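Local coordinates for hypothetical protein SpyM3_0169 (Streptococcus pyogenes, PDB 1PG6) that is of unknown function but belongs to the AIM24 (mitochondrial biogenesis) family of the cupin clan and binds calcium ions in the crystal, at residues H32-V44 / G118-K130. Sequence-based numbering, arbitrary orientation.
With CA (calcium ion), chain C.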
ATOM      1  N   HIS A  32     -17.258  18.298  -3.573  1.00 33.83           N
ATOM      2  CA  HIS A  32     -16.895  18.949  -4.822  1.00 33.42           C
ATOM      3  C   HIS A  32     -15.409  19.295  -4.806  1.00 31.84           C
ATOM      4  O   HIS A  32     -14.903  19.842  -3.827  1.00 31.71           O
ATOM      5  CB  HIS A  32     -17.718  20.223  -5.018  1.00 35.38           C
ATOM      6  CG  HIS A  32     -17.392  20.958  -6.277  1.00 37.11           C
ATOM      7  ND1 HIS A  32     -17.518  20.388  -7.526  1.00 37.34           N
ATOM      8  CD2 HIS A  32     -16.933  22.215  -6.485  1.00 38.03           C
ATOM      9  CE1 HIS A  32     -17.151  21.259  -8.447  1.00 38.75           C
ATOM     10  NE2 HIS A  32     -16.791  22.378  -7.841  1.00 38.81           N
ATOM     11  N   GLY A  33     -14.714  18.962  -5.890  1.00 31.20           N
ATOM     12  CA  GLY A  33     -13.294  19.251  -5.978  1.00 29.86           C
ATOM     13  C   GLY A  33     -12.414  18.285  -5.206  1.00 29.57           C
ATOM     14  O   GLY A  33     -11.189  18.399  -5.238  1.00 30.03           O
ATOM     15  N   GLY A  34     -13.030  17.330  -4.515  1.00 28.84           N
ATOM     16  CA  GLY A  34     -12.264  16.364  -3.743  1.00 27.13           C
ATOM     17  C   GLY A  34     -11.676  15.255  -4.595  1.00 26.19           C
ATOM     18  O   GLY A  34     -12.220  14.909  -5.644  1.00 25.19           O
ATOM     19  N   SER A  35     -10.558  14.692  -4.149  1.00 25.00           N
ATOM     20  CA  SER A  35      -9.912  13.619  -4.893  1.00 24.27           C
ATOM     21  C   SER A  35      -9.284  12.593  -3.966  1.00 22.90           C
ATOM     22  O   SER A  35      -9.137  12.819  -2.764  1.00 21.25           O
ATOM     23  CB  SER A  35      -8.822  14.184  -5.804  1.00 25.25           C
ATOM     24  OG  SER A  35      -7.722  14.645  -5.039  1.00 27.81           O
ATOM     25  N   VAL A  36      -8.903  11.461  -4.542  1.00 21.11           N
ATOM     26  CA  VAL A  36      -8.276  10.405  -3.771  1.00 19.93           C
ATOM     27  C   VAL A  36      -7.420   9.531  -4.667  1.00 17.00           C
ATOM     28  O   VAL A  36      -7.794   9.233  -5.803  1.00 17.91           O
ATOM     29  CB  VAL A  36      -9.337   9.524  -3.072  1.00 21.01           C
ATOM     30  CG1 VAL A  36     -10.298   8.944  -4.096  1.00 21.48           C
ATOM     31  CG2 VAL A  36      -8.659   8.417  -2.287  1.00 22.41           C
ATOM     32  N   TYR A  37      -6.260   9.143  -4.150  1.00 17.12           N
ATOM     33  CA  TYR A  37      -5.350   8.262  -4.871  1.00 15.83           C
ATOM     34  C   TYR A  37      -5.827   6.852  -4.546  1.00 15.94           C
ATOM     35  O   TYR A  37      -6.209   6.576  -3.408  1.00 15.25           O
ATOM     36  CB  TYR A  37      -3.913   8.412  -4.370  1.00 18.21           C
ATOM     37  CG  TYR A  37      -3.293   9.777  -4.567  1.00 21.71           C
ATOM     38  CD1 TYR A  37      -3.418  10.773  -3.597  1.00 24.08           C
ATOM     39  CD2 TYR A  37      -2.562  10.065  -5.718  1.00 24.77           C
ATOM     40  CE1 TYR A  37      -2.823  12.025  -3.769  1.00 25.86           C
ATOM     41  CE2 TYR A  37      -1.966  11.311  -5.900  1.00 25.85           C
ATOM     42  CZ  TYR A  37      -2.098  12.283  -4.927  1.00 27.50           C
ATOM     43  OH  TYR A  37      -1.497  13.511  -5.106  1.00 30.17           O
ATOM     44  N   LEU A  38      -5.796   5.959  -5.528  1.00 14.53           N
ATOM     45  CA  LEU A  38      -6.242   4.591  -5.289  1.00 14.87           C
ATOM     46  C   LEU A  38      -5.422   3.527  -5.999  1.00 14.45           C
ATOM     47  O   LEU A  38      -4.830   3.763  -7.055  1.00 13.75           O
ATOM     48  CB  LEU A  38      -7.710   4.424  -5.690  1.00 15.00           C
ATOM     49  CG  LEU A  38      -8.075   4.814  -7.121  1.00 16.40           C
ATOM     50  CD1 LEU A  38      -8.863   3.706  -7.802  1.00 17.42           C
ATOM     51  CD2 LEU A  38      -8.883   6.101  -7.081  1.00 16.54           C
ATOM     52  N   GLN A  39      -5.393   2.352  -5.384  1.00 14.02           N
ATOM     53  CA  GLN A  39      -4.700   1.190  -5.920  1.00 14.53           C
ATOM     54  C   GLN A  39      -5.267   0.928  -7.311  1.00 14.26           C
ATOM     55  O   GLN A  39      -6.482   0.831  -7.480  1.00 13.27           O
ATOM     56  CB  GLN A  39      -4.971  -0.005  -5.004  1.00 15.00           C
ATOM     57  CG  GLN A  39      -4.499  -1.350  -5.510  1.00 18.55           C
ATOM     58  CD  GLN A  39      -4.962  -2.479  -4.604  1.00 21.89           C
ATOM     59  OE1 GLN A  39      -4.378  -2.723  -3.545  1.00 25.11           O
ATOM     60  NE2 GLN A  39      -6.036  -3.158  -5.004  1.00 18.05           N
ATOM     61  N   GLN A  40      -4.394   0.822  -8.307  1.00 16.06           N
ATOM     62  CA  GLN A  40      -4.862   0.589  -9.664  1.00 16.81           C
ATOM     63  C   GLN A  40      -5.805  -0.606  -9.701  1.00 15.10           C
ATOM     64  O   GLN A  40      -5.503  -1.660  -9.147  1.00 14.24           O
ATOM     65  CB  GLN A  40      -3.689   0.325 -10.609  1.00 19.16           C
ATOM     66  CG  GLN A  40      -4.116   0.260 -12.063  1.00 23.49           C
ATOM     67  CD  GLN A  40      -3.067  -0.355 -12.966  1.00 25.61           C
ATOM     68  OE1 GLN A  40      -3.138  -0.230 -14.187  1.00 28.99           O
ATOM     69  NE2 GLN A  40      -2.093  -1.036 -12.371  1.00 27.18           N
ATOM     70  N   GLY A  41      -6.953  -0.421 -10.346  1.00 15.49           N
ATOM     71  CA  GLY A  41      -7.928  -1.486 -10.466  1.00 13.91           C
ATOM     72  C   GLY A  41      -8.827  -1.727  -9.265  1.00 13.32           C
ATOM     73  O   GLY A  41      -9.681  -2.601  -9.325  1.00 13.22           O
ATOM     74  N   SER A  42      -8.676  -0.961  -8.189  1.00 11.38           N
ATOM     75  CA  SER A  42      -9.498  -1.188  -6.996  1.00 11.42           C
ATOM     76  C   SER A  42     -10.919  -0.647  -7.076  1.00 11.45           C
ATOM     77  O   SER A  42     -11.755  -0.944  -6.221  1.00 11.78           O
ATOM     78  CB  SER A  42      -8.805  -0.624  -5.745  1.00 12.22           C
ATOM     79  OG  SER A  42      -8.678   0.786  -5.809  1.00 12.80           O
HETATM   80  N   MSE A  43     -11.214   0.137  -8.107  1.00 13.09           N
HETATM   81  CA  MSE A  43     -12.558   0.693  -8.258  1.00 13.72           C
HETATM   82  C   MSE A  43     -13.629  -0.392  -8.443  1.00 12.49           C
HETATM   83  O   MSE A  43     -13.439  -1.315  -9.212  1.00 13.29           O
HETATM   84  CB  MSE A  43     -12.583   1.628  -9.470  1.00 16.35           C
HETATM   85  CG  MSE A  43     -13.925   2.269  -9.709  1.00 22.15           C
HETATM   86 SE   MSE A  43     -14.294   3.588  -8.378  1.00 32.87          SE
HETATM   87  CE  MSE A  43     -13.299   5.029  -9.211  1.00 25.37           C
ATOM     88  N   VAL A  44     -14.750  -0.291  -7.737  1.00 12.08           N
ATOM     89  CA  VAL A  44     -15.832  -1.262  -7.898  1.00 13.12           C
ATOM     90  C   VAL A  44     -16.955  -0.547  -8.636  1.00 15.58           C
ATOM     91  O   VAL A  44     -17.560  -1.091  -9.560  1.00 16.21           O
ATOM     92  CB  VAL A  44     -16.356  -1.771  -6.544  1.00 12.36           C
ATOM     93  CG1 VAL A  44     -17.515  -2.736  -6.757  1.00 14.13           C
ATOM     94  CG2 VAL A  44     -15.219  -2.459  -5.793  1.00 14.10           C
ATOM     95  N   GLY A 118       1.841  -3.457  -2.572  1.00 21.26           N
ATOM     96  CA  GLY A 118       0.601  -4.191  -2.457  1.00 18.86           C
ATOM     97  C   GLY A 118      -0.206  -3.811  -1.239  1.00 16.87           C
ATOM     98  O   GLY A 118      -1.383  -4.139  -1.165  1.00 17.17           O
ATOM     99  N   ALA A 119       0.401  -3.116  -0.281  1.00 12.01           N
ATOM    100  CA  ALA A 119      -0.336  -2.739   0.925  1.00 12.18           C
ATOM    101  C   ALA A 119      -1.164  -1.466   0.767  1.00 11.92           C
ATOM    102  O   ALA A 119      -2.049  -1.188   1.580  1.00 12.55           O
ATOM    103  CB  ALA A 119       0.623  -2.585   2.109  1.00 12.37           C
ATOM    104  N   PHE A 120      -0.873  -0.684  -0.265  1.00 11.35           N
ATOM    105  CA  PHE A 120      -1.598   0.558  -0.493  1.00 11.43           C
ATOM    106  C   PHE A 120      -2.970   0.348  -1.109  1.00 10.10           C
ATOM    107  O   PHE A 120      -3.129  -0.419  -2.063  1.00 13.21           O
ATOM    108  CB  PHE A 120      -0.804   1.487  -1.415  1.00 12.12           C
ATOM    109  CG  PHE A 120      -1.535   2.750  -1.776  1.00 13.21           C
ATOM    110  CD1 PHE A 120      -1.721   3.753  -0.829  1.00 16.31           C
ATOM    111  CD2 PHE A 120      -2.053   2.933  -3.055  1.00 16.50           C
ATOM    112  CE1 PHE A 120      -2.410   4.917  -1.148  1.00 15.31           C
ATOM    113  CE2 PHE A 120      -2.743   4.095  -3.384  1.00 17.19           C
ATOM    114  CZ  PHE A 120      -2.922   5.089  -2.428  1.00 16.89           C
ATOM    115  N   LEU A 121      -3.967   1.036  -0.559  1.00 10.96           N
ATOM    116  CA  LEU A 121      -5.322   0.964  -1.101  1.00 10.14           C
ATOM    117  C   LEU A 121      -5.822   2.344  -1.512  1.00 10.77           C
ATOM    118  O   LEU A 121      -6.318   2.520  -2.625  1.00 12.73           O
ATOM    119  CB  LEU A 121      -6.300   0.345  -0.090  1.00 10.10           C
ATOM    120  CG  LEU A 121      -7.760   0.372  -0.556  1.00 11.35           C
ATOM    121  CD1 LEU A 121      -7.885  -0.300  -1.913  1.00 12.30           C
ATOM    122  CD2 LEU A 121      -8.654  -0.331   0.468  1.00 11.20           C
ATOM    123  N   ALA A 122      -5.692   3.322  -0.619  1.00 10.92           N
ATOM    124  CA  ALA A 122      -6.158   4.671  -0.923  1.00 11.64           C
ATOM    125  C   ALA A 122      -5.485   5.742  -0.078  1.00 11.82           C
ATOM    126  O   ALA A 122      -4.954   5.477   1.004  1.00 11.03           O
ATOM    127  CB  ALA A 122      -7.671   4.755  -0.752  1.00 13.14           C
ATOM    128  N   LEU A 123      -5.532   6.971  -0.578  1.00 12.61           N
ATOM    129  CA  LEU A 123      -4.918   8.090   0.115  1.00 13.83           C
ATOM    130  C   LEU A 123      -5.620   9.386  -0.247  1.00 15.48           C
ATOM    131  O   LEU A 123      -5.905   9.639  -1.416  1.00 16.02           O
ATOM    132  CB  LEU A 123      -3.440   8.183  -0.274  1.00 14.20           C
ATOM    133  CG  LEU A 123      -2.622   9.318   0.353  1.00 14.46           C
ATOM    134  CD1 LEU A 123      -2.460   9.081   1.849  1.00 13.90           C
ATOM    135  CD2 LEU A 123      -1.253   9.380  -0.319  1.00 16.16           C
ATOM    136  N   ASP A 124      -5.903  10.201   0.761  1.00 16.21           N
ATOM    137  CA  ASP A 124      -6.550  11.487   0.544  1.00 19.91           C
ATOM    138  C   ASP A 124      -5.764  12.299  -0.478  1.00 20.91           C
ATOM    139  O   ASP A 124      -4.534  12.301  -0.463  1.00 20.65           O
ATOM    140  CB  ASP A 124      -6.629  12.262   1.860  1.00 21.47           C
ATOM    141  CG  ASP A 124      -8.023  12.280   2.438  1.00 25.06           C
ATOM    142  OD1 ASP A 124      -8.199  11.853   3.599  1.00 25.20           O
ATOM    143  OD2 ASP A 124      -8.947  12.727   1.726  1.00 27.06           O
ATOM    144  N   GLY A 125      -6.479  12.976  -1.371  1.00 23.03           N
ATOM    145  CA  GLY A 125      -5.819  13.784  -2.377  1.00 23.92           C
ATOM    146  C   GLY A 125      -5.045  14.925  -1.744  1.00 25.51           C
ATOM    147  O   GLY A 125      -4.165  15.515  -2.371  1.00 25.95           O
ATOM    148  N   SER A 126      -5.379  15.242  -0.498  1.00 26.00           N
ATOM    149  CA  SER A 126      -4.711  16.315   0.227  1.00 26.84           C
ATOM    150  C   SER A 126      -3.329  15.876   0.705  1.00 27.18           C
ATOM    151  O   SER A 126      -2.482  16.709   1.023  1.00 28.19           O
ATOM    152  CB  SER A 126      -5.555  16.740   1.428  1.00 26.93           C
ATOM    153  OG  SER A 126      -5.761  15.655   2.314  1.00 28.54           O
ATOM    154  N   ALA A 127      -3.107  14.566   0.758  1.00 24.45           N
ATOM    155  CA  ALA A 127      -1.825  14.030   1.198  1.00 23.18           C
ATOM    156  C   ALA A 127      -0.894  13.795   0.015  1.00 22.66           C
ATOM    157  O   ALA A 127      -1.289  13.947  -1.140  1.00 21.89           O
ATOM    158  CB  ALA A 127      -2.033  12.725   1.968  1.00 23.31           C
ATOM    159  N   GLN A 128       0.341  13.405   0.316  1.00 22.62           N
ATOM    160  CA  GLN A 128       1.342  13.159  -0.710  1.00 23.68           C
ATOM    161  C   GLN A 128       2.060  11.841  -0.416  1.00 21.85           C
ATOM    162  O   GLN A 128       1.985  11.315   0.695  1.00 19.81           O
ATOM    163  CB  GLN A 128       2.357  14.307  -0.712  1.00 27.61           C
ATOM    164  CG  GLN A 128       3.165  14.451  -1.992  1.00 34.47           C
ATOM    165  CD  GLN A 128       2.447  15.276  -3.051  1.00 38.06           C
ATOM    166  OE1 GLN A 128       2.894  15.361  -4.197  1.00 39.20           O
ATOM    167  NE2 GLN A 128       1.330  15.897  -2.668  1.00 39.91           N
ATOM    168  N   TYR A 129       2.755  11.304  -1.411  1.00 20.82           N
ATOM    169  CA  TYR A 129       3.485  10.061  -1.216  1.00 19.81           C
ATOM    170  C   TYR A 129       4.694  10.007  -2.135  1.00 21.18           C
ATOM    171  O   TYR A 129       4.750  10.699  -3.153  1.00 21.78           O
ATOM    172  CB  TYR A 129       2.574   8.855  -1.497  1.00 18.98           C
ATOM    173  CG  TYR A 129       2.390   8.546  -2.970  1.00 19.19           C
ATOM    174  CD1 TYR A 129       3.299   7.736  -3.651  1.00 18.72           C
ATOM    175  CD2 TYR A 129       1.330   9.090  -3.689  1.00 19.24           C
ATOM    176  CE1 TYR A 129       3.157   7.478  -5.013  1.00 19.46           C
ATOM    177  CE2 TYR A 129       1.177   8.841  -5.054  1.00 20.45           C
ATOM    178  CZ  TYR A 129       2.092   8.037  -5.707  1.00 19.99           C
ATOM    179  OH  TYR A 129       1.947   7.789  -7.053  1.00 23.53           O
ATOM    180  N   LYS A 130       5.661   9.182  -1.765  1.00 21.67           N
ATOM    181  CA  LYS A 130       6.852   9.002  -2.574  1.00 24.92           C
ATOM    182  C   LYS A 130       7.223   7.526  -2.553  1.00 24.55           C
ATOM    183  O   LYS A 130       7.058   6.849  -1.537  1.00 23.01           O
ATOM    184  CB  LYS A 130       8.013   9.828  -2.024  1.00 27.08           C
ATOM    185  CG  LYS A 130       9.263   9.741  -2.875  1.00 31.70           C
ATOM    186  CD  LYS A 130      10.430  10.480  -2.239  1.00 35.80           C
ATOM    187  CE  LYS A 130      11.677  10.372  -3.107  1.00 37.80           C
ATOM    188  NZ  LYS A 130      12.046   8.949  -3.364  1.00 39.79           N
TER
HETATM  189 CA    CA C 238     -11.892  -2.782 -10.450  1.00 10.90          CA
HETATM  190  O   HOH W   1     -10.558  -4.037 -12.199  1.00 12.60           O
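Tyr37 presents one ring face to the edge of Tyr129 in a T-shaped stack, with planes at 84° and centroids 5.7 Å apart. At the rim of the Tyr37 ring, the carbonyl oxygen of Asp124 lies in plane, 3.7 Å from CD1. CG of Tyr37 stands anti to the carbonyl carbon (chi1 -63°), which swings the ring alongside the 124-127 turn. One face of the Phe120 ring lies over the backbone N of Ala122, two residues on in the same strand, and CB of Leu123 is in plane at its edge, while its CZ comes within 4.0 Å of Tyr37 CB. Tyr129 is held at its far end by a hydrogen bond from Ser79 to its hydroxyl.

Beneath these rings, strands 35-39 and 120-124 run antiparallel. Tyr37 and Leu123 form a hydrogen-bonded pair: Tyr37 N to Leu123 O is 2.8 Å and nearly straight at 162°, and Leu123 N returns the bond to Tyr37 O. Gln39 N donates to Leu121 O at 2.9 Å. On the other face, CG2 of Val36 packs on CB of Ala122 at 4.1 Å. The type II turn from Gln39 to Ser42 contains Gly41, whose carbonyl oxygen, with that of Met43 just after the turn, binds a calcium ion. Leu121 and Ala122 both face Leu159 in a classic beta bulge, within the six-stranded antiparallel sheet of a fold consistent with the cupin clan.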